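Local coordinates for conserved hypothetical protein BT1257 (Bacteroides thetaiotaomicron, PDB 2FG1) that is a macro-domain protein that probably hydrolyses ADP-ribosylated thymidine in DNA, releasing ADP-ribose, at residues A[25-37]-A[49-63]. Residues are numbered along the deposited sequence; the frame is centred on the assembly and turned at random. Where two conformers were deposited one is given.
Sequences THICNDIGGWGKG and PEEAYRQWYKSQEEF
With CG opposite the backbone N in both W34 (chi1 -176°) and Y53 (chi1 172°), the indole swings from the loop onto helix 48-59 and the phenol reaches out of the helix into the turn after strand 22-29. The two rings meet obliquely, W34 CE3 lying 3.4 Å from Y53 CD2, with their planes 41° apart. E50, extended from CB onward, runs across one indole face and sets CG 3.6 Å from the centroid of the five-membered ring in a CH-pi contact. Its OE2 takes both NE and NH2 of R54 side-on, a salt bridge that steadies the guanidinium while W34 CB covers one of its faces.

At the far end of its ring, Y53 OH donates to N29 O over 2.7 Å, from above the carbonyl plane. The N29 amide folds the loop on itself: OD1 accepts from I31 N, forming an Asx turn, and from G33 N, while ND2 returns a bond to G33 O. C28 SG makes an oblique sulfur-aromatic contact with Y53, and G32 CA rests over the face of Y57. Waters join D30 O to Q60 NE2 and G32 O to R54 NH1.

The loop leaving strand 22-29 of the macro-domain sheet is thus held against helix 48-59. S43 OG, hydrogen-bonded to both W34 NE1 and E50 OE1, ties in helix 38-45; P49 packs on strand 68-74, and C28 pairs through its backbone with strand 77-85.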
ATOM      1  N   THR A  25      -1.993  -2.372  -2.919  1.00 17.92           N
ATOM      2  CA  THR A  25      -1.183  -1.351  -2.255  1.00 17.99           C
ATOM      3  C   THR A  25      -0.990  -1.704  -0.794  1.00 18.11           C
ATOM      4  O   THR A  25      -1.951  -2.057  -0.115  1.00 18.64           O
ATOM      5  CB  THR A  25      -1.848   0.038  -2.306  1.00 18.98           C
ATOM      6  OG1 THR A  25      -3.137  -0.025  -1.676  1.00 19.05           O
ATOM      7  CG2 THR A  25      -2.032   0.516  -3.728  1.00 20.25           C
ATOM      8  N   HIS A  26       0.234  -1.565  -0.286  1.00 17.72           N
ATOM      9  CA  HIS A  26       0.469  -1.786   1.140  1.00 17.73           C
ATOM     10  C   HIS A  26       1.619  -0.901   1.617  1.00 18.11           C
ATOM     11  O   HIS A  26       2.397  -0.392   0.815  1.00 17.91           O
ATOM     12  CB  HIS A  26       0.720  -3.274   1.408  1.00 18.39           C
ATOM     13  CG  HIS A  26       2.035  -3.743   0.895  1.00 18.12           C
ATOM     14  ND1 HIS A  26       3.020  -4.211   1.733  1.00 18.82           N
ATOM     15  CD2 HIS A  26       2.556  -3.743  -0.355  1.00 18.67           C
ATOM     16  CE1 HIS A  26       4.093  -4.505   1.016  1.00 18.70           C
ATOM     17  NE2 HIS A  26       3.840  -4.223  -0.251  1.00 18.27           N
ATOM     18  N   ILE A  27       1.692  -0.706   2.927  1.00 17.49           N
ATOM     19  CA  ILE A  27       2.656   0.210   3.530  1.00 18.21           C
ATOM     20  C   ILE A  27       3.887  -0.536   4.018  1.00 18.08           C
ATOM     21  O   ILE A  27       3.801  -1.449   4.863  1.00 18.43           O
ATOM     22  CB  ILE A  27       2.034   1.009   4.695  1.00 18.17           C
ATOM     23  CG1 ILE A  27       0.904   1.916   4.183  1.00 18.78           C
ATOM     24  CG2 ILE A  27       3.106   1.856   5.385  1.00 19.42           C
ATOM     25  CD1 ILE A  27       0.082   2.581   5.295  1.00 18.67           C
ATOM     26  N   CYS A  28       5.030  -0.116   3.476  1.00 17.73           N
ATOM     27  CA  CYS A  28       6.333  -0.613   3.860  1.00 17.85           C
ATOM     28  C   CYS A  28       7.046   0.390   4.748  1.00 17.74           C
ATOM     29  O   CYS A  28       6.744   1.591   4.756  1.00 18.22           O
ATOM     30  CB  CYS A  28       7.174  -0.853   2.600  1.00 18.16           C
ATOM     31  SG  CYS A  28       6.541  -2.109   1.511  1.00 19.64           S
ATOM     32  N   ASN A  29       8.013  -0.107   5.503  1.00 17.69           N
ATOM     33  CA  ASN A  29       8.854   0.779   6.299  1.00 17.83           C
ATOM     34  C   ASN A  29      10.092   1.254   5.539  1.00 18.24           C
ATOM     35  O   ASN A  29      10.427   0.745   4.452  1.00 18.29           O
ATOM     36  CB  ASN A  29       9.249   0.106   7.612  1.00 17.76           C
ATOM     37  CG  ASN A  29      10.065  -1.135   7.382  1.00 17.48           C
ATOM     38  OD1 ASN A  29      11.250  -1.053   7.054  1.00 18.02           O
ATOM     39  ND2 ASN A  29       9.421  -2.294   7.491  1.00 18.03           N
ATOM     40  N   ASP A  30      10.768   2.232   6.132  1.00 18.18           N
ATOM     41  CA  ASP A  30      11.941   2.853   5.513  1.00 18.83           C
ATOM     42  C   ASP A  30      13.282   2.287   5.992  1.00 19.23           C
ATOM     43  O   ASP A  30      14.319   2.928   5.799  1.00 20.25           O
ATOM     44  CB  ASP A  30      11.896   4.381   5.690  1.00 19.22           C
ATOM     45  CG  ASP A  30      11.922   4.814   7.145  1.00 18.97           C
ATOM     46  OD1 ASP A  30      12.001   3.947   8.045  1.00 18.90           O
ATOM     47  OD2 ASP A  30      11.874   6.045   7.383  1.00 20.14           O
ATOM     48  N   ILE A  31      13.266   1.104   6.605  1.00 19.61           N
ATOM     49  CA  ILE A  31      14.518   0.474   7.040  1.00 20.60           C
ATOM     50  C   ILE A  31      14.783  -0.881   6.383  1.00 19.78           C
ATOM     51  O   ILE A  31      15.733  -1.570   6.750  1.00 20.71           O
ATOM     52  CB  ILE A  31      14.658   0.378   8.594  1.00 21.17           C
ATOM     53  CG1 ILE A  31      13.710  -0.655   9.207  1.00 21.94           C
ATOM     54  CG2 ILE A  31      14.500   1.745   9.243  1.00 23.23           C
ATOM     55  CD1 ILE A  31      14.180  -1.166  10.583  1.00 22.53           C
ATOM     56  N   GLY A  32      13.962  -1.264   5.410  1.00 19.20           N
ATOM     57  CA  GLY A  32      14.172  -2.517   4.704  1.00 18.89           C
ATOM     58  C   GLY A  32      13.615  -3.745   5.403  1.00 18.81           C
ATOM     59  O   GLY A  32      13.906  -4.867   4.998  1.00 19.38           O
ATOM     60  N   GLY A  33      12.796  -3.557   6.439  1.00 18.03           N
ATOM     61  CA  GLY A  33      12.206  -4.698   7.153  1.00 17.74           C
ATOM     62  C   GLY A  33      11.042  -5.301   6.402  1.00 17.55           C
ATOM     63  O   GLY A  33      10.174  -4.570   5.922  1.00 18.33           O
ATOM     64  N   TRP A  34      11.006  -6.628   6.298  1.00 17.19           N
ATOM     65  CA  TRP A  34       9.892  -7.305   5.645  1.00 17.57           C
ATOM     66  C   TRP A  34       9.691  -8.626   6.360  1.00 18.49           C
ATOM     67  O   TRP A  34      10.303  -9.638   6.024  1.00 19.26           O
ATOM     68  CB  TRP A  34      10.210  -7.475   4.156  1.00 17.62           C
ATOM     69  CG  TRP A  34       9.138  -8.079   3.279  1.00 17.11           C
ATOM     70  CD1 TRP A  34       8.693  -9.376   3.270  1.00 17.95           C
ATOM     71  CD2 TRP A  34       8.447  -7.411   2.212  1.00 17.12           C
ATOM     72  NE1 TRP A  34       7.754  -9.552   2.269  1.00 18.63           N
ATOM     73  CE2 TRP A  34       7.587  -8.359   1.611  1.00 17.40           C
ATOM     74  CE3 TRP A  34       8.461  -6.102   1.717  1.00 17.86           C
ATOM     75  CZ2 TRP A  34       6.747  -8.031   0.548  1.00 18.18           C
ATOM     76  CZ3 TRP A  34       7.644  -5.788   0.641  1.00 17.92           C
ATOM     77  CH2 TRP A  34       6.802  -6.746   0.073  1.00 17.55           C
ATOM     78  N   GLY A  35       8.856  -8.618   7.391  1.00 19.32           N
ATOM     79  CA  GLY A  35       8.713  -9.817   8.210  1.00 20.45           C
ATOM     80  C   GLY A  35       7.480  -9.934   9.085  1.00 21.13           C
ATOM     81  O   GLY A  35       7.339 -10.920   9.799  1.00 20.86           O
ATOM     82  N   LYS A  36       6.595  -8.939   9.039  1.00 21.87           N
ATOM     83  CA  LYS A  36       5.417  -8.922   9.918  1.00 23.14           C
ATOM     84  C   LYS A  36       4.184  -8.471   9.160  1.00 22.84           C
ATOM     85  O   LYS A  36       4.242  -7.504   8.407  1.00 23.71           O
ATOM     86  CB  LYS A  36       5.645  -7.963  11.097  1.00 24.34           C
ATOM     87  CG  LYS A  36       6.892  -8.241  11.919  1.00 27.72           C
ATOM     88  CD  LYS A  36       7.570  -6.946  12.371  1.00 32.78           C
ATOM     89  CE  LYS A  36       7.152  -6.533  13.770  1.00 34.38           C
ATOM     90  NZ  LYS A  36       7.721  -7.445  14.806  1.00 36.24           N
ATOM     91  N   GLY A  37       3.071  -9.166   9.369  1.00 22.37           N
ATOM     92  CA  GLY A  37       1.776  -8.702   8.861  1.00 22.05           C
ATOM     93  C   GLY A  37       1.538  -8.995   7.393  1.00 20.83           C
ATOM     94  O   GLY A  37       1.823 -10.095   6.926  1.00 21.10           O
ATOM     95  N   PRO A  49       7.373  -9.074  -4.962  1.00 17.49           N
ATOM     96  CA  PRO A  49       7.307  -7.827  -4.178  1.00 17.68           C
ATOM     97  C   PRO A  49       8.409  -7.717  -3.123  1.00 17.27           C
ATOM     98  O   PRO A  49       9.057  -6.676  -3.018  1.00 17.28           O
ATOM     99  CB  PRO A  49       5.909  -7.877  -3.540  1.00 17.54           C
ATOM    100  CG  PRO A  49       5.114  -8.736  -4.475  1.00 18.13           C
ATOM    101  CD  PRO A  49       6.092  -9.813  -4.911  1.00 17.62           C
ATOM    102  N   GLU A  50       8.634  -8.796  -2.375  1.00 17.17           N
ATOM    103  CA  GLU A  50       9.672  -8.796  -1.358  1.00 17.21           C
ATOM    104  C   GLU A  50      11.068  -8.593  -1.960  1.00 16.59           C
ATOM    105  O   GLU A  50      11.855  -7.775  -1.475  1.00 16.30           O
ATOM    106  CB  GLU A  50       9.641 -10.107  -0.569  1.00 17.19           C
ATOM    107  CG  GLU A  50      10.751 -10.176   0.484  1.00 17.36           C
ATOM    108  CD  GLU A  50      10.739 -11.451   1.295  1.00 17.73           C
ATOM    109  OE1 GLU A  50       9.767 -12.244   1.222  1.00 18.05           O
ATOM    110  OE2 GLU A  50      11.739 -11.660   2.016  1.00 17.60           O
ATOM    111  N   GLU A  51      11.367  -9.345  -3.014  1.00 16.71           N
ATOM    112  CA  GLU A  51      12.707  -9.273  -3.599  1.00 17.10           C
ATOM    113  C   GLU A  51      12.989  -7.888  -4.185  1.00 16.63           C
ATOM    114  O   GLU A  51      14.077  -7.334  -4.008  1.00 16.78           O
ATOM    115  CB  GLU A  51      12.932 -10.384  -4.619  1.00 17.62           C
ATOM    116  CG  GLU A  51      14.303 -10.282  -5.329  1.00 18.17           C
ATOM    117  CD  GLU A  51      15.509 -10.429  -4.406  1.00 20.27           C
ATOM    118  OE1 GLU A  51      15.338 -10.756  -3.201  1.00 22.03           O
ATOM    119  OE2 GLU A  51      16.645 -10.230  -4.897  1.00 17.82           O
ATOM    120  N   ALA A  52      11.994  -7.321  -4.859  1.00 16.79           N
ATOM    121  CA  ALA A  52      12.130  -5.984  -5.409  1.00 16.87           C
ATOM    122  C   ALA A  52      12.367  -4.966  -4.299  1.00 16.82           C
ATOM    123  O   ALA A  52      13.204  -4.074  -4.429  1.00 16.85           O
ATOM    124  CB  ALA A  52      10.901  -5.630  -6.244  1.00 17.57           C
ATOM    125  N   TYR A  53      11.615  -5.103  -3.204  1.00 16.75           N
ATOM    126  CA  TYR A  53      11.758  -4.182  -2.076  1.00 16.87           C
ATOM    127  C   TYR A  53      13.143  -4.295  -1.422  1.00 15.97           C
ATOM    128  O   TYR A  53      13.772  -3.286  -1.103  1.00 16.71           O
ATOM    129  CB  TYR A  53      10.663  -4.468  -1.045  1.00 17.79           C
ATOM    130  CG  TYR A  53      10.816  -3.723   0.255  1.00 17.09           C
ATOM    131  CD1 TYR A  53      10.395  -2.405   0.384  1.00 17.72           C
ATOM    132  CD2 TYR A  53      11.373  -4.350   1.365  1.00 17.64           C
ATOM    133  CE1 TYR A  53      10.534  -1.724   1.589  1.00 17.19           C
ATOM    134  CE2 TYR A  53      11.506  -3.685   2.570  1.00 17.95           C
ATOM    135  CZ  TYR A  53      11.089  -2.380   2.677  1.00 18.14           C
ATOM    136  OH  TYR A  53      11.236  -1.750   3.896  1.00 18.58           O
ATOM    137  N   ARG A  54      13.606  -5.522  -1.209  1.00 16.39           N
ATOM    138  CA  ARG A  54      14.910  -5.720  -0.585  1.00 16.40           C
ATOM    139  C   ARG A  54      16.047  -5.189  -1.469  1.00 16.46           C
ATOM    140  O   ARG A  54      16.994  -4.582  -0.978  1.00 16.30           O
ATOM    141  CB  ARG A  54      15.106  -7.191  -0.240  1.00 17.01           C
ATOM    142  CG  ARG A  54      14.168  -7.661   0.878  1.00 16.98           C
ATOM    143  CD  ARG A  54      14.669  -8.953   1.477  1.00 17.57           C
ATOM    144  NE  ARG A  54      13.726  -9.635   2.368  1.00 16.95           N
ATOM    145  CZ  ARG A  54      13.506  -9.349   3.657  1.00 15.97           C
ATOM    146  NH1 ARG A  54      14.090  -8.306   4.243  1.00 16.14           N
ATOM    147  NH2 ARG A  54      12.672 -10.120   4.349  1.00 16.74           N
ATOM    148  N   GLN A  55      15.911  -5.352  -2.787  1.00 16.18           N
ATOM    149  CA  GLN A  55      16.899  -4.765  -3.705  1.00 16.77           C
ATOM    150  C   GLN A  55      16.825  -3.247  -3.683  1.00 16.41           C
ATOM    151  O   GLN A  55      17.842  -2.557  -3.739  1.00 16.53           O
ATOM    152  CB  GLN A  55      16.730  -5.282  -5.135  1.00 16.82           C
ATOM    153  CG  GLN A  55      17.146  -6.737  -5.299  1.00 16.85           C
ATOM    154  CD  GLN A  55      17.319  -7.152  -6.748  1.00 16.33           C
ATOM    155  OE1 GLN A  55      17.647  -6.322  -7.608  1.00 17.39           O
ATOM    156  NE2 GLN A  55      17.133  -8.440  -7.023  1.00 16.39           N
ATOM    157  N   TRP A  56      15.609  -2.716  -3.598  1.00 16.94           N
ATOM    158  CA  TRP A  56      15.423  -1.274  -3.487  1.00 17.09           C
ATOM    159  C   TRP A  56      16.123  -0.707  -2.240  1.00 17.36           C
ATOM    160  O   TRP A  56      16.846   0.297  -2.317  1.00 17.36           O
ATOM    161  CB  TRP A  56      13.924  -0.980  -3.480  1.00 17.69           C
ATOM    162  CG  TRP A  56      13.502   0.456  -3.532  1.00 18.08           C
ATOM    163  CD1 TRP A  56      14.234   1.545  -3.928  1.00 18.79           C
ATOM    164  CD2 TRP A  56      12.204   0.940  -3.203  1.00 18.48           C
ATOM    165  NE1 TRP A  56      13.463   2.688  -3.830  1.00 19.89           N
ATOM    166  CE2 TRP A  56      12.212   2.339  -3.395  1.00 18.74           C
ATOM    167  CE3 TRP A  56      11.035   0.326  -2.743  1.00 18.80           C
ATOM    168  CZ2 TRP A  56      11.084   3.134  -3.155  1.00 19.92           C
ATOM    169  CZ3 TRP A  56       9.914   1.117  -2.514  1.00 19.36           C
ATOM    170  CH2 TRP A  56       9.948   2.503  -2.728  1.00 18.84           C
ATOM    171  N   TYR A  57      15.954  -1.380  -1.102  1.00 17.30           N
ATOM    172  CA  TYR A  57      16.612  -0.953   0.128  1.00 17.86           C
ATOM    173  C   TYR A  57      18.120  -0.871  -0.058  1.00 18.56           C
ATOM    174  O   TYR A  57      18.762   0.102   0.351  1.00 18.67           O
ATOM    175  CB  TYR A  57      16.279  -1.898   1.295  1.00 18.64           C
ATOM    176  CG  TYR A  57      17.101  -1.567   2.517  1.00 18.67           C
ATOM    177  CD1 TYR A  57      16.827  -0.429   3.270  1.00 20.17           C
ATOM    178  CD2 TYR A  57      18.180  -2.365   2.898  1.00 20.04           C
ATOM    179  CE1 TYR A  57      17.582  -0.097   4.377  1.00 20.93           C
ATOM    180  CE2 TYR A  57      18.957  -2.026   4.010  1.00 20.87           C
ATOM    181  CZ  TYR A  57      18.640  -0.891   4.738  1.00 20.19           C
ATOM    182  OH  TYR A  57      19.386  -0.532   5.852  1.00 22.64           O
ATOM    183  N   LYS A  58      18.696  -1.891  -0.670  1.00 18.05           N
ATOM    184  CA  LYS A  58      20.145  -1.889  -0.883  1.00 19.29           C
ATOM    185  C   LYS A  58      20.631  -0.856  -1.879  1.00 19.31           C
ATOM    186  O   LYS A  58      21.728  -0.315  -1.725  1.00 20.03           O
ATOM    187  CB  LYS A  58      20.600  -3.265  -1.285  1.00 19.34           C
ATOM    188  CG  LYS A  58      20.606  -4.165  -0.091  1.00 21.14           C
ATOM    189  CD  LYS A  58      21.243  -5.445  -0.404  1.00 22.13           C
ATOM    190  CE  LYS A  58      21.406  -6.268   0.861  1.00 20.57           C
ATOM    191  NZ  LYS A  58      21.596  -7.667   0.433  1.00 20.85           N
ATOM    192  N   SER A  59      19.819  -0.557  -2.887  1.00 18.67           N
ATOM    193  CA  SER A  59      20.192   0.433  -3.893  1.00 19.26           C
ATOM    194  C   SER A  59      20.240   1.841  -3.296  1.00 20.61           C
ATOM    195  O   SER A  59      21.009   2.699  -3.753  1.00 20.86           O
ATOM    196  CB  SER A  59      19.203   0.396  -5.066  1.00 19.33           C
ATOM    197  OG  SER A  59      17.979   1.046  -4.739  1.00 20.20           O
ATOM    198  N   GLN A  60      19.377   2.086  -2.306  1.00 21.19           N
ATOM    199  CA  GLN A  60      19.158   3.421  -1.725  1.00 23.19           C
ATOM    200  C   GLN A  60      18.845   4.477  -2.780  1.00 23.45           C
ATOM    201  O   GLN A  60      19.173   5.668  -2.618  1.00 24.36           O
ATOM    202  CB  GLN A  60      20.303   3.829  -0.782  1.00 23.85           C
ATOM    203  CG  GLN A  60      20.209   3.146   0.590  1.00 25.36           C
ATOM    204  CD  GLN A  60      18.980   3.582   1.393  1.00 27.58           C
ATOM    205  OE1 GLN A  60      18.754   4.782   1.609  1.00 30.18           O
ATOM    206  NE2 GLN A  60      18.186   2.609   1.843  1.00 26.09           N
ATOM    207  N   GLU A  61      18.192   4.042  -3.852  0.50 23.51           N
ATOM    208  CA  GLU A  61      17.775   4.938  -4.917  0.50 23.65           C
ATOM    209  C   GLU A  61      16.322   5.330  -4.706  0.50 23.59           C
ATOM    210  O   GLU A  61      15.402   4.545  -4.962  0.50 23.38           O
ATOM    211  CB  GLU A  61      18.001   4.292  -6.279  0.50 23.89           C
ATOM    212  CG  GLU A  61      19.478   4.149  -6.610  0.50 24.56           C
ATOM    213  CD  GLU A  61      19.751   3.174  -7.735  0.50 26.14           C
ATOM    214  OE1 GLU A  61      18.883   3.016  -8.619  0.50 27.66           O
ATOM    215  OE2 GLU A  61      20.843   2.571  -7.733  0.50 26.47           O
ATOM    216  N   GLU A  62      16.142   6.550  -4.204  1.00 23.49           N
ATOM    217  CA  GLU A  62      14.828   7.074  -3.802  0.60 23.86           C
ATOM    218  C   GLU A  62      14.119   6.122  -2.831  1.00 23.07           C
ATOM    219  O   GLU A  62      12.924   5.860  -2.962  1.00 22.81           O
ATOM    220  CB  GLU A  62      13.947   7.380  -5.026  0.60 24.05           C
ATOM    221  CG  GLU A  62      14.547   8.408  -5.978  0.60 26.31           C
ATOM    222  CD  GLU A  62      13.757   8.570  -7.267  0.60 26.14           C
ATOM    223  OE1 GLU A  62      12.518   8.746  -7.207  0.60 30.30           O
ATOM    224  OE2 GLU A  62      14.380   8.531  -8.346  0.60 29.77           O
ATOM    225  N   PHE A  63      14.867   5.601  -1.864  1.00 21.80           N
ATOM    226  CA  PHE A  63      14.296   4.748  -0.837  1.00 21.08           C
ATOM    227  C   PHE A  63      13.924   5.651   0.327  1.00 21.43           C
ATOM    228  O   PHE A  63      14.612   5.706   1.351  1.00 22.46           O
ATOM    229  CB  PHE A  63      15.268   3.639  -0.412  1.00 20.71           C
ATOM    230  CG  PHE A  63      14.613   2.551   0.393  1.00 19.66           C
ATOM    231  CD1 PHE A  63      13.971   1.492  -0.247  1.00 19.15           C
ATOM    232  CD2 PHE A  63      14.622   2.587   1.784  1.00 20.43           C
ATOM    233  CE1 PHE A  63      13.347   0.501   0.482  1.00 19.29           C
ATOM    234  CE2 PHE A  63      14.006   1.597   2.521  1.00 21.13           C
ATOM    235  CZ  PHE A  63      13.371   0.551   1.875  1.00 20.35           C
TER
HETATM  236  O   HOH W   1      16.577   3.664   4.317  1.00 29.10           O
HETATM  237  O   HOH W   2      15.854  -5.892   3.532  1.00 13.04           O